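Local coordinates for SusD homolog (Bacteroides thetaiotaomicron, PDB 3SGH), which probably binds glycans at the cell surface as a SusD-like outer membrane lipoprotein, at residues K98-A103 / Q168-V173. Residues are numbered along the deposited sequence; the frame is centred on the assembly and turned at random.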
ATOM      1  N   LYS A  98      27.029  10.249  -6.161  1.00 23.02           N
ATOM      2  CA  LYS A  98      26.686  11.606  -6.542  1.00 24.28           C
ATOM      3  C   LYS A  98      25.710  11.640  -7.702  1.00 22.11           C
ATOM      4  O   LYS A  98      25.772  10.818  -8.595  1.00 22.20           O
ATOM      5  CB  LYS A  98      27.961  12.376  -6.964  1.00 25.39           C
ATOM      6  CG  LYS A  98      28.892  12.767  -5.793  1.00 31.86           C
ATOM      7  CD  LYS A  98      30.291  13.230  -6.268  1.00 36.09           C
ATOM      8  CE  LYS A  98      31.277  12.062  -6.598  1.00 38.82           C
ATOM      9  NZ  LYS A  98      31.897  11.352  -5.385  1.00 39.38           N
ATOM     10  N   GLY A  99      24.861  12.654  -7.746  1.00 21.73           N
ATOM     11  CA  GLY A  99      24.109  12.907  -8.981  1.00 20.92           C
ATOM     12  C   GLY A  99      22.687  12.362  -8.919  1.00 20.24           C
ATOM     13  O   GLY A  99      22.338  11.616  -8.012  1.00 19.70           O
ATOM     14  N   VAL A 100      21.891  12.759  -9.911  1.00 19.95           N
ATOM     15  CA  VAL A 100      20.447  12.418  -9.973  1.00 18.67           C
ATOM     16  C   VAL A 100      20.215  10.909 -10.096  1.00 18.38           C
ATOM     17  O   VAL A 100      19.242  10.390  -9.548  1.00 17.07           O
ATOM     18  CB  VAL A 100      19.799  13.192 -11.116  1.00 19.56           C
ATOM     19  CG1 VAL A 100      18.385  12.648 -11.437  1.00 17.79           C
ATOM     20  CG2 VAL A 100      19.738  14.689 -10.764  1.00 17.86           C
ATOM     21  N   ILE A 101      21.103  10.178 -10.749  1.00 17.19           N
ATOM     22  CA  ILE A 101      20.879   8.737 -10.947  1.00 17.76           C
ATOM     23  C   ILE A 101      21.095   8.045  -9.600  1.00 17.52           C
ATOM     24  O   ILE A 101      20.331   7.157  -9.254  1.00 16.16           O
ATOM     25  CB  ILE A 101      21.758   8.128 -12.075  1.00 17.73           C
ATOM     26  CG1 ILE A 101      21.474   8.879 -13.390  1.00 19.00           C
ATOM     27  CG2 ILE A 101      21.552   6.620 -12.198  1.00 17.01           C
ATOM     28  CD1 ILE A 101      19.987   8.977 -13.799  1.00 16.73           C
ATOM     29  N   TYR A 102      22.074   8.499  -8.805  1.00 17.94           N
ATOM     30  CA  TYR A 102      22.261   7.961  -7.480  1.00 16.99           C
ATOM     31  C   TYR A 102      21.088   8.307  -6.577  1.00 17.92           C
ATOM     32  O   TYR A 102      20.614   7.455  -5.825  1.00 16.95           O
ATOM     33  CB  TYR A 102      23.559   8.461  -6.859  1.00 18.31           C
ATOM     34  CG  TYR A 102      23.778   7.952  -5.480  1.00 17.05           C
ATOM     35  CD1 TYR A 102      23.943   6.590  -5.244  1.00 20.93           C
ATOM     36  CD2 TYR A 102      23.851   8.829  -4.387  1.00 16.72           C
ATOM     37  CE1 TYR A 102      24.158   6.108  -3.964  1.00 19.27           C
ATOM     38  CE2 TYR A 102      24.081   8.336  -3.097  1.00 17.08           C
ATOM     39  CZ  TYR A 102      24.247   6.976  -2.913  1.00 19.71           C
ATOM     40  OH  TYR A 102      24.479   6.464  -1.637  1.00 20.04           O
ATOM     41  N   ALA A 103      20.630   9.564  -6.631  1.00 17.37           N
ATOM     42  CA  ALA A 103      19.458   9.994  -5.880  1.00 17.39           C
ATOM     43  C   ALA A 103      18.275   9.075  -6.210  1.00 16.73           C
ATOM     44  O   ALA A 103      17.553   8.625  -5.310  1.00 16.01           O
ATOM     45  CB  ALA A 103      19.127  11.429  -6.211  1.00 17.30           C
ATOM     46  N   GLN A 168      18.099  15.330 -18.416  1.00 22.11           N
ATOM     47  CA  GLN A 168      18.138  14.582 -19.666  1.00 22.90           C
ATOM     48  C   GLN A 168      18.641  13.145 -19.472  1.00 23.37           C
ATOM     49  O   GLN A 168      18.179  12.260 -20.180  1.00 23.18           O
ATOM     50  CB  GLN A 168      18.971  15.308 -20.726  1.00 23.70           C
ATOM     51  CG  GLN A 168      18.465  16.719 -21.093  1.00 24.89           C
ATOM     52  CD  GLN A 168      17.058  16.705 -21.560  1.00 27.27           C
ATOM     53  OE1 GLN A 168      16.725  16.109 -22.597  1.00 28.72           O
ATOM     54  NE2 GLN A 168      16.157  17.275 -20.718  1.00 26.81           N
ATOM     55  N   ASP A 169      19.531  12.905 -18.503  1.00 23.21           N
ATOM     56  CA  ASP A 169      19.966  11.505 -18.194  1.00 24.93           C
ATOM     57  C   ASP A 169      18.788  10.647 -17.715  1.00 22.83           C
ATOM     58  O   ASP A 169      18.564   9.507 -18.146  1.00 23.86           O
ATOM     59  CB  ASP A 169      20.970  11.499 -17.027  1.00 25.72           C
ATOM     60  CG  ASP A 169      22.299  12.115 -17.393  1.00 33.11           C
ATOM     61  OD1 ASP A 169      22.573  12.240 -18.599  1.00 35.27           O
ATOM     62  OD2 ASP A 169      23.064  12.475 -16.452  1.00 39.41           O
ATOM     63  N   LEU A 170      18.023  11.233 -16.813  1.00 21.16           N
ATOM     64  CA  LEU A 170      16.919  10.541 -16.185  1.00 19.81           C
ATOM     65  C   LEU A 170      15.770  10.360 -17.215  1.00 19.18           C
ATOM     66  O   LEU A 170      15.099   9.330 -17.218  1.00 17.57           O
ATOM     67  CB  LEU A 170      16.501  11.304 -14.943  1.00 19.31           C
ATOM     68  CG  LEU A 170      15.338  10.644 -14.173  1.00 18.63           C
ATOM     69  CD1 LEU A 170      15.650   9.198 -13.769  1.00 18.98           C
ATOM     70  CD2 LEU A 170      14.987  11.486 -12.990  1.00 20.78           C
ATOM     71  N   ALA A 171      15.588  11.324 -18.128  1.00 19.45           N
ATOM     72  CA  ALA A 171      14.479  11.259 -19.128  1.00 20.18           C
ATOM     73  C   ALA A 171      14.475   9.971 -20.001  1.00 21.49           C
ATOM     74  O   ALA A 171      13.428   9.431 -20.377  1.00 22.95           O
ATOM     75  CB  ALA A 171      14.483  12.505 -20.014  1.00 19.49           C
ATOM     76  N   VAL A 172      15.654   9.490 -20.304  1.00 22.25           N
ATOM     77  CA  VAL A 172      15.834   8.339 -21.192  1.00 22.51           C
ATOM     78  C   VAL A 172      15.138   7.097 -20.658  1.00 22.53           C
ATOM     79  O   VAL A 172      14.692   6.262 -21.457  1.00 22.36           O
ATOM     80  CB  VAL A 172      17.334   8.019 -21.411  1.00 23.07           C
ATOM     81  CG1 VAL A 172      17.500   6.765 -22.306  1.00 24.25           C
ATOM     82  CG2 VAL A 172      18.041   9.183 -22.060  1.00 23.20           C
ATOM     83  N   VAL A 173      15.036   6.968 -19.326  1.00 21.67           N
ATOM     84  CA  VAL A 173      14.544   5.739 -18.709  1.00 20.27           C
ATOM     85  C   VAL A 173      13.300   5.909 -17.790  1.00 19.73           C
ATOM     86  O   VAL A 173      12.713   4.917 -17.310  1.00 19.28           O
ATOM     87  CB  VAL A 173      15.646   5.057 -17.853  1.00 20.46           C
ATOM     88  CG1 VAL A 173      16.863   4.695 -18.748  1.00 23.78           C
ATOM     89  CG2 VAL A 173      16.013   5.882 -16.669  1.00 19.33           C
TER
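Val100 and Ile101, in the first turn of helix 100-120, meet the short, weakly bonded helical turn 168-171 through apolar carbons. The CG1 methyl of Val100 comes within 3.9 Å of Leu170 CD2, the two side chains crossing at about a right angle. One residue on, Ile101 reaches over with CD1, which lies 4.3 Å from Leu170 CD1, so each branch of the leucine faces a different partner. The same CD1 touches the root of that residue, 4.2 Å from Leu170 CA, and also lies 4.2 Å from Asp169 CB; the aspartate thus adds its methylene to the more open margin of the patch. With CG anti to the backbone N (chi1 -179°), Leu170 carries its fork out to where CD1 meets Ile101 and CD2 meets Val100. Its backbone is steadied by hydrogen bonds from Leu170 N to Asn167 OD1 and from Val173 N to Leu170 O. On the other side, Gly99 is the N-cap of the long helix, and its O accepts a hydrogen bond from Ala103 N (3.0 Å). Leu21 and Ser18 of helix 17-24 pack on Leu170 and Ile101, and Ala161 of helix 140-162 on Val100. The arrangement is peripheral apolar packing between the first turn of helix 100-120 and a single helical turn in the alpha-alpha superhelix, consistent with the TPR-like framework of SusD-family proteins.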